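Local coordinates for transcriptional regulator, ROK family (Vibrio cholerae O1 biovar eltor, PDB 1Z05), which probably binds DNA as a zinc-containing transcriptional regulator of the ROK family, a homolog of the E. coli Mlc protein, at residues G116-L124 / I133-E141; Q232-I240 / A248-V256. One frame throughout, in Å; residues are numbered along the deposited sequence.

Contact 1 of 2, residues G116-L124 / I133-E141; sequences GRGYLTIAL and IDTKIDIHE. With SO4 (sulfate ion), chain C; SO4 (sulfate ion), chain D.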
loop_
_atom_site.group_PDB
_atom_site.type_symbol
_atom_site.label_atom_id
_atom_site.label_comp_id
_atom_site.label_asym_id
_atom_site.label_seq_id
_atom_site.Cartn_x
_atom_site.Cartn_y
_atom_site.Cartn_z
ATOM N N GLY A 116 -20.191 -11.960 -13.086
ATOM C CA GLY A 116 -20.938 -11.894 -11.837
ATOM C C GLY A 116 -21.463 -13.262 -11.450
ATOM O O GLY A 116 -21.175 -14.252 -12.124
ATOM N N ARG A 117 -22.243 -13.316 -10.371
ATOM C CA ARG A 117 -22.780 -14.581 -9.870
ATOM C C ARG A 117 -23.924 -15.080 -10.744
ATOM O O ARG A 117 -25.067 -14.638 -10.609
ATOM C CB ARG A 117 -23.222 -14.447 -8.409
ATOM C CG ARG A 117 -22.070 -14.141 -7.453
ATOM C CD ARG A 117 -22.577 -13.572 -6.137
ATOM N NE ARG A 117 -21.541 -13.550 -5.099
ATOM C CZ ARG A 117 -20.636 -12.587 -4.948
ATOM N NH1 ARG A 117 -20.612 -11.539 -5.771
ATOM N NH2 ARG A 117 -19.750 -12.669 -3.961
ATOM N N GLY A 118 -23.595 -15.988 -11.655
ATOM C CA GLY A 118 -24.577 -16.566 -12.557
ATOM C C GLY A 118 -24.831 -15.761 -13.816
ATOM O O GLY A 118 -25.770 -16.046 -14.557
ATOM N N TYR A 119 -23.994 -14.762 -14.073
ATOM C CA TYR A 119 -24.119 -13.972 -15.296
ATOM C C TYR A 119 -22.801 -13.398 -15.812
ATOM O O TYR A 119 -21.797 -13.337 -15.094
ATOM C CB TYR A 119 -25.129 -12.839 -15.109
ATOM C CG TYR A 119 -24.655 -11.743 -14.181
ATOM C CD1 TYR A 119 -23.909 -10.661 -14.663
ATOM C CD2 TYR A 119 -24.955 -11.787 -12.817
ATOM C CE1 TYR A 119 -23.468 -9.641 -13.798
ATOM C CE2 TYR A 119 -24.533 -10.783 -11.957
ATOM C CZ TYR A 119 -23.792 -9.718 -12.452
ATOM O OH TYR A 119 -23.382 -8.736 -11.589
ATOM N N LEU A 120 -22.834 -12.966 -17.070
ATOM C CA LEU A 120 -21.721 -12.285 -17.704
ATOM C C LEU A 120 -22.244 -11.027 -18.374
ATOM O O LEU A 120 -23.193 -11.087 -19.158
ATOM C CB LEU A 120 -21.044 -13.193 -18.741
ATOM C CG LEU A 120 -20.010 -12.535 -19.673
ATOM C CD1 LEU A 120 -18.769 -12.087 -18.886
ATOM C CD2 LEU A 120 -19.617 -13.463 -20.822
ATOM N N THR A 121 -21.634 -9.894 -18.049
ATOM C CA THR A 121 -21.958 -8.629 -18.707
ATOM C C THR A 121 -20.841 -8.245 -19.673
ATOM O O THR A 121 -19.667 -8.263 -19.312
ATOM C CB THR A 121 -22.236 -7.496 -17.694
ATOM O OG1 THR A 121 -23.404 -7.827 -16.931
ATOM C CG2 THR A 121 -22.487 -6.164 -18.420
ATOM N N ILE A 122 -21.211 -7.939 -20.912
ATOM C CA ILE A 122 -20.244 -7.464 -21.888
ATOM C C ILE A 122 -20.719 -6.093 -22.340
ATOM O O ILE A 122 -21.863 -5.939 -22.764
ATOM C CB ILE A 122 -20.077 -8.431 -23.107
ATOM C CG1 ILE A 122 -19.652 -9.830 -22.629
ATOM C CG2 ILE A 122 -19.043 -7.871 -24.091
ATOM C CD1 ILE A 122 -19.704 -10.927 -23.707
ATOM N N ALA A 123 -19.855 -5.094 -22.206
ATOM C CA ALA A 123 -20.193 -3.748 -22.638
ATOM C C ALA A 123 -19.118 -3.242 -23.579
ATOM O O ALA A 123 -17.934 -3.514 -23.386
ATOM C CB ALA A 123 -20.340 -2.813 -21.444
ATOM N N LEU A 124 -19.538 -2.525 -24.609
ATOM C CA LEU A 124 -18.613 -1.815 -25.479
ATOM C C LEU A 124 -18.562 -0.366 -25.013
ATOM O O LEU A 124 -19.608 0.279 -24.867
ATOM C CB LEU A 124 -19.071 -1.914 -26.940
ATOM C CG LEU A 124 -18.291 -1.138 -28.011
ATOM C CD1 LEU A 124 -16.913 -1.742 -28.253
ATOM C CD2 LEU A 124 -19.098 -1.096 -29.304
ATOM N N ILE A 133 -22.737 0.058 -25.833
ATOM C CA ILE A 133 -23.626 -1.110 -25.863
ATOM C C ILE A 133 -23.351 -1.927 -24.622
ATOM O O ILE A 133 -22.206 -2.071 -24.239
ATOM C CB ILE A 133 -23.322 -2.047 -27.060
ATOM C CG1 ILE A 133 -23.346 -1.299 -28.392
ATOM C CG2 ILE A 133 -24.294 -3.257 -27.079
ATOM C CD1 ILE A 133 -22.683 -2.063 -29.521
ATOM N N ASP A 134 -24.386 -2.485 -24.004
ATOM C CA ASP A 134 -24.150 -3.474 -22.957
ATOM C C ASP A 134 -25.204 -4.567 -22.932
ATOM O O ASP A 134 -26.391 -4.319 -23.168
ATOM C CB ASP A 134 -23.983 -2.823 -21.579
ATOM C CG ASP A 134 -25.246 -2.180 -21.077
ATOM O OD1 ASP A 134 -26.033 -1.655 -21.898
ATOM O OD2 ASP A 134 -25.447 -2.191 -19.843
ATOM N N THR A 135 -24.746 -5.785 -22.672
ATOM C CA THR A 135 -25.620 -6.938 -22.629
ATOM C C THR A 135 -25.275 -7.772 -21.414
ATOM O O THR A 135 -24.099 -7.928 -21.068
ATOM C CB THR A 135 -25.491 -7.808 -23.900
ATOM O OG1 THR A 135 -24.110 -8.138 -24.121
ATOM C CG2 THR A 135 -26.032 -7.060 -25.111
ATOM N N LYS A 136 -26.314 -8.295 -20.774
ATOM C CA LYS A 136 -26.167 -9.195 -19.652
ATOM C C LYS A 136 -26.652 -10.572 -20.093
ATOM O O LYS A 136 -27.762 -10.718 -20.610
ATOM C CB LYS A 136 -26.970 -8.677 -18.459
ATOM C CG LYS A 136 -26.743 -9.432 -17.154
ATOM C CD LYS A 136 -27.549 -8.804 -16.034
ATOM C CE LYS A 136 -27.432 -9.604 -14.746
ATOM N NZ LYS A 136 -28.345 -9.103 -13.678
ATOM N N ILE A 137 -25.797 -11.568 -19.886
ATOM C CA ILE A 137 -26.031 -12.939 -20.341
ATOM C C ILE A 137 -26.042 -13.848 -19.121
ATOM O O ILE A 137 -25.066 -13.890 -18.367
ATOM C CB ILE A 137 -24.895 -13.393 -21.308
ATOM C CG1 ILE A 137 -24.782 -12.437 -22.505
ATOM C CG2 ILE A 137 -25.117 -14.830 -21.791
ATOM C CD1 ILE A 137 -23.339 -12.018 -22.838
ATOM N N ASP A 138 -27.141 -14.574 -18.926
ATOM C CA ASP A 138 -27.220 -15.545 -17.839
ATOM C C ASP A 138 -26.343 -16.765 -18.111
ATOM O O ASP A 138 -26.328 -17.298 -19.224
ATOM C CB ASP A 138 -28.672 -15.947 -17.563
ATOM C CG ASP A 138 -29.419 -14.906 -16.723
ATOM O OD1 ASP A 138 -28.764 -14.134 -15.978
ATOM O OD2 ASP A 138 -30.666 -14.865 -16.804
ATOM N N ILE A 139 -25.613 -17.182 -17.079
ATOM C CA ILE A 139 -24.584 -18.212 -17.173
ATOM C C ILE A 139 -24.917 -19.279 -16.140
ATOM O O ILE A 139 -24.946 -18.993 -14.946
ATOM C CB ILE A 139 -23.166 -17.603 -16.875
ATOM C CG1 ILE A 139 -22.810 -16.478 -17.865
ATOM C CG2 ILE A 139 -22.074 -18.672 -16.850
ATOM C CD1 ILE A 139 -22.920 -16.856 -19.341
ATOM N N HIS A 140 -25.162 -20.503 -16.594
ATOM C CA HIS A 140 -25.513 -21.585 -15.678
ATOM C C HIS A 140 -24.385 -22.610 -15.521
ATOM O O HIS A 140 -24.548 -23.636 -14.859
ATOM C CB HIS A 140 -26.848 -22.222 -16.084
ATOM C CG HIS A 140 -27.952 -21.222 -16.261
ATOM N ND1 HIS A 140 -28.471 -20.893 -17.494
ATOM C CD2 HIS A 140 -28.608 -20.451 -15.360
ATOM C CE1 HIS A 140 -29.413 -19.979 -17.345
ATOM N NE2 HIS A 140 -29.515 -19.692 -16.059
ATOM N N GLU A 141 -23.233 -22.301 -16.116
ATOM C CA GLU A 141 -22.020 -23.095 -15.931
ATOM C C GLU A 141 -21.414 -22.806 -14.564
ATOM O O GLU A 141 -21.538 -21.691 -14.048
ATOM C CB GLU A 141 -21.002 -22.790 -17.032
ATOM C CG GLU A 141 -21.424 -23.276 -18.431
ATOM C CD GLU A 141 -22.284 -22.271 -19.203
ATOM O OE1 GLU A 141 -22.758 -21.275 -18.615
ATOM O OE2 GLU A 141 -22.487 -22.479 -20.416
HETATM S S SO4 C . -23.545 -10.199 -8.256
HETATM O O1 SO4 C . -24.004 -8.968 -8.888
HETATM O O2 SO4 C . -23.132 -9.953 -6.884
HETATM O O3 SO4 C . -24.670 -11.134 -8.286
HETATM O O4 SO4 C . -22.406 -10.740 -8.991
HETATM S S SO4 D . -19.287 -9.017 -2.979
HETATM O O1 SO4 D . -18.860 -7.851 -3.749
HETATM O O2 SO4 D . -19.456 -8.640 -1.582
HETATM O O3 SO4 D . -20.562 -9.492 -3.505
HETATM O O4 SO4 D . -18.301 -10.086 -3.096
#
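Strands 119-126 and 131-138 form an antiparallel beta hairpin at the edge of a five-stranded mixed sheet, and Tyr119 and Lys136 meet across it. Six backbone bonds in three reciprocal pairs join Leu120 to Ile137, Ile122 to Thr135 and Leu124 to Ile133. Beyond the strand end, Ile139 N donates to Gly118 O at 2.8 Å, from above the carbonyl plane. Thr135 OG1 adds a weak hydrogen bond to Ile122 O.

The extended Lys136 chain lies over one face of the Tyr119 ring. Lys136 CE is 3.7 Å from the Tyr119 ring centroid in a CH-pi contact. Lys136 NZ is 4.5 Å from the Tyr119 ring centroid, 11° off the normal, a cation-pi contact. Gly116 CA packs on the opposite face. With chi1 at 70°, Tyr119 swings its ring back over the Gly116-Tyr119 type II turn. Tyr119 OH donates to O1 of one sulfate at 2.8 Å. Arg117 N binds O4 of that ion at 2.9 Å, and Arg117 NH2 reaches O4 of the second sulfate at 3.1 Å. Both ions probably come from the crystallisation liquor.

On the other sheet face Ile122 CD1 meets Ile137 CD1 at 3.9 Å. Here helix 144-161 packs on Ile122, Ile137 and Ile139. Strand 108-116 flanks strand 119-126 on its other side, by backbone hydrogen bonds of Thr121 with Arg114 and Ala123 with Ser112.

Contact 2 of 2, residues Q232-I240 / A248-V256; sequences QDVDNSVLI and AGIVLDGRV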
loop_
_atom_site.group_PDB
_atom_site.type_symbol
_atom_site.label_atom_id
_atom_site.label_comp_id
_atom_site.label_asym_id
_atom_site.label_seq_id
_atom_site.Cartn_x
_atom_site.Cartn_y
_atom_site.Cartn_z
ATOM N N GLN A 232 -12.372 11.597 -7.059
ATOM C CA GLN A 232 -11.446 12.271 -7.981
ATOM C C GLN A 232 -10.595 13.369 -7.335
ATOM O O GLN A 232 -9.494 13.655 -7.808
ATOM C CB GLN A 232 -12.200 12.909 -9.150
ATOM C CG GLN A 232 -12.881 11.938 -10.087
ATOM C CD GLN A 232 -13.608 12.659 -11.199
ATOM O OE1 GLN A 232 -12.983 13.209 -12.102
ATOM N NE2 GLN A 232 -14.930 12.659 -11.142
ATOM N N ASP A 233 -11.124 13.945 -6.254
ATOM C CA ASP A 233 -10.548 15.114 -5.570
ATOM C C ASP A 233 -9.470 14.819 -4.516
ATOM O O ASP A 233 -8.906 15.752 -3.931
ATOM C CB ASP A 233 -11.670 15.952 -4.934
ATOM C CG ASP A 233 -12.463 15.186 -3.868
ATOM O OD1 ASP A 233 -12.560 13.938 -3.943
ATOM O OD2 ASP A 233 -13.007 15.844 -2.954
ATOM N N VAL A 234 -9.208 13.537 -4.254
ATOM C CA VAL A 234 -8.165 13.119 -3.290
ATOM C C VAL A 234 -7.301 11.973 -3.815
ATOM O O VAL A 234 -7.752 11.174 -4.629
ATOM C CB VAL A 234 -8.757 12.717 -1.896
ATOM C CG1 VAL A 234 -9.513 13.891 -1.242
ATOM C CG2 VAL A 234 -9.652 11.491 -1.999
ATOM N N ASP A 235 -6.064 11.890 -3.335
ATOM C CA ASP A 235 -5.171 10.793 -3.716
ATOM C C ASP A 235 -5.135 9.659 -2.688
ATOM O O ASP A 235 -4.480 8.638 -2.908
ATOM C CB ASP A 235 -3.756 11.313 -4.003
ATOM C CG ASP A 235 -3.628 11.936 -5.392
ATOM O OD1 ASP A 235 -3.971 11.266 -6.400
ATOM O OD2 ASP A 235 -3.180 13.099 -5.473
ATOM N N ASN A 236 -5.837 9.855 -1.575
ATOM C CA ASN A 236 -5.910 8.883 -0.484
ATOM C C ASN A 236 -7.352 8.712 -0.027
ATOM O O ASN A 236 -7.911 9.592 0.608
ATOM C CB ASN A 236 -5.031 9.320 0.694
ATOM C CG ASN A 236 -3.577 9.467 0.306
ATOM O OD1 ASN A 236 -3.041 10.578 0.245
ATOM N ND2 ASN A 236 -2.933 8.348 0.010
ATOM N N SER A 237 -7.960 7.589 -0.392
ATOM C CA SER A 237 -9.359 7.346 -0.077
ATOM C C SER A 237 -9.622 5.864 0.160
ATOM O O SER A 237 -8.791 4.999 -0.181
ATOM C CB SER A 237 -10.257 7.845 -1.218
ATOM O OG SER A 237 -9.987 7.124 -2.412
ATOM N N VAL A 238 -10.793 5.574 0.725
ATOM C CA VAL A 238 -11.217 4.204 0.926
ATOM C C VAL A 238 -12.655 4.074 0.443
ATOM O O VAL A 238 -13.511 4.882 0.802
ATOM C CB VAL A 238 -11.105 3.773 2.408
ATOM C CG1 VAL A 238 -11.509 2.301 2.572
ATOM C CG2 VAL A 238 -9.675 3.970 2.922
ATOM N N LEU A 239 -12.893 3.073 -0.399
ATOM C CA LEU A 239 -14.240 2.694 -0.804
ATOM C C LEU A 239 -14.654 1.477 0.009
ATOM O O LEU A 239 -13.964 0.456 0.001
ATOM C CB LEU A 239 -14.292 2.385 -2.309
ATOM C CG LEU A 239 -15.571 1.701 -2.831
ATOM C CD1 LEU A 239 -16.765 2.641 -2.830
ATOM C CD2 LEU A 239 -15.347 1.132 -4.219
ATOM N N ILE A 240 -15.776 1.589 0.717
ATOM C CA ILE A 240 -16.318 0.453 1.450
ATOM C C ILE A 240 -17.464 -0.185 0.680
ATOM O O ILE A 240 -18.517 0.433 0.457
ATOM C CB ILE A 240 -16.747 0.807 2.909
ATOM C CG1 ILE A 240 -15.610 1.538 3.651
ATOM C CG2 ILE A 240 -17.228 -0.457 3.644
ATOM C CD1 ILE A 240 -14.368 0.673 3.938
ATOM N N ALA A 248 -12.781 -3.282 1.548
ATOM C CA ALA A 248 -12.330 -1.925 1.358
ATOM C C ALA A 248 -11.403 -1.909 0.146
ATOM O O ALA A 248 -10.496 -2.737 0.038
ATOM C CB ALA A 248 -11.605 -1.431 2.585
ATOM N N GLY A 249 -11.656 -0.974 -0.761
ATOM C CA GLY A 249 -10.758 -0.701 -1.868
ATOM C C GLY A 249 -9.991 0.535 -1.457
ATOM O O GLY A 249 -10.562 1.615 -1.332
ATOM N N ILE A 250 -8.694 0.367 -1.234
ATOM C CA ILE A 250 -7.869 1.417 -0.641
ATOM C C ILE A 250 -7.028 2.083 -1.724
ATOM O O ILE A 250 -6.245 1.419 -2.419
ATOM C CB ILE A 250 -6.974 0.837 0.483
ATOM C CG1 ILE A 250 -7.858 0.253 1.602
ATOM C CG2 ILE A 250 -6.026 1.904 1.046
ATOM C CD1 ILE A 250 -7.248 -0.937 2.313
ATOM N N VAL A 251 -7.209 3.392 -1.861
ATOM C CA VAL A 251 -6.392 4.187 -2.766
ATOM C C VAL A 251 -5.352 4.942 -1.936
ATOM O O VAL A 251 -5.691 5.713 -1.027
ATOM C CB VAL A 251 -7.247 5.139 -3.666
ATOM C CG1 VAL A 251 -6.365 5.983 -4.597
ATOM C CG2 VAL A 251 -8.246 4.342 -4.486
ATOM N N LEU A 252 -4.085 4.691 -2.244
ATOM C CA LEU A 252 -2.965 5.360 -1.597
ATOM C C LEU A 252 -2.070 5.975 -2.670
ATOM O O LEU A 252 -1.641 5.286 -3.596
ATOM C CB LEU A 252 -2.184 4.376 -0.715
ATOM C CG LEU A 252 -0.989 4.847 0.128
ATOM C CD1 LEU A 252 -1.419 5.679 1.329
ATOM C CD2 LEU A 252 -0.184 3.648 0.583
ATOM N N ASP A 253 -1.816 7.279 -2.545
ATOM C CA ASP A 253 -1.027 8.058 -3.528
ATOM C C ASP A 253 -1.545 7.924 -4.959
ATOM O O ASP A 253 -0.762 7.827 -5.907
ATOM C CB ASP A 253 0.468 7.703 -3.457
ATOM C CG ASP A 253 1.028 7.792 -2.045
ATOM O OD1 ASP A 253 0.678 8.741 -1.305
ATOM O OD2 ASP A 253 1.827 6.904 -1.672
ATOM N N GLY A 254 -2.866 7.887 -5.112
ATOM C CA GLY A 254 -3.474 7.847 -6.438
ATOM C C GLY A 254 -3.604 6.481 -7.076
ATOM O O GLY A 254 -4.150 6.359 -8.174
ATOM N N ARG A 255 -3.121 5.445 -6.393
ATOM C CA ARG A 255 -3.233 4.071 -6.896
ATOM C C ARG A 255 -3.876 3.134 -5.880
ATOM O O ARG A 255 -3.693 3.283 -4.668
ATOM C CB ARG A 255 -1.865 3.524 -7.343
ATOM C CG ARG A 255 -1.293 4.167 -8.596
ATOM C CD ARG A 255 -0.046 3.417 -9.084
ATOM N NE ARG A 255 -0.375 2.342 -10.017
ATOM C CZ ARG A 255 -0.524 2.515 -11.330
ATOM N NH1 ARG A 255 -0.381 3.721 -11.865
ATOM N NH2 ARG A 255 -0.826 1.486 -12.109
ATOM N N VAL A 256 -4.640 2.176 -6.389
ATOM C CA VAL A 256 -5.336 1.207 -5.552
ATOM C C VAL A 256 -4.372 0.119 -5.090
ATOM O O VAL A 256 -3.565 -0.376 -5.881
ATOM C CB VAL A 256 -6.505 0.563 -6.321
ATOM C CG1 VAL A 256 -7.251 -0.441 -5.451
ATOM C CG2 VAL A 256 -7.457 1.649 -6.816
HETATM O O HOH W 1 -11.037 4.349 -2.556
#
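Backbone hydrogen bonds join Ser237-Ile240 to Ala248-Leu252, the antiparallel strands of a beta hairpin. Ser237 pairs with Val251 and Leu239 with Gly249, each in both directions. The Leu239 N to Gly249 O bond is nearly straight, 175° at the hydrogen. Past the strand, Gly254 N donates to a lone pair of Asp235 O at 2.8 Å. This ties the type I' turn Leu252-Arg255 to the loop leading into strand 237-242. At Gly254 (phi 85°) a CB would press on the carbonyl O of Asp253.

Apolar contacts gather on one face. Ala248 CB is touched by Val238 CG1 and by Ile240 CD1, both at 3.7 Å. Helix 332-356 packs against this side through Val352, Ile349 and Phe356. Strand 360-364 pairs with strand 237-242 on the side away from 246-252. Arg260 and Ile264 of the second subunit pack on Asn236 and Leu252.

On the face of Ser237, Leu239 and Val251, one water makes the polar link. It bonds to Ser237 OG and donates to Gly249 O, both at 3.0 Å. Ser237 OG also packs on Val251 CB.

Paired main-chain bonds and a close apolar face thus hold the strands. The water bonds the buried Ser237 OG within the sheet and gives Gly249 O a second donor. The turn end lies nearer solvent.

How the contacts relate
From the N terminus, contact 1 comes first: strand 119-126 turns back through a short connection onto strand 131-138. The chain then runs through helix 144-161, strands 168-176 and 212-216 and helix 217-228 before contact 2 opens. There strand 237-242 returns as strand 246-252. The two closures are in series and neither nests in nor crosses the other. Each ties a hairpin into a different five-stranded mixed sheet of the same strand order, consistent with the duplicated core of the ASKHA fold. Their centres are 28 Å apart and their nearest atoms about 13 Å apart, so the two contacts do not touch.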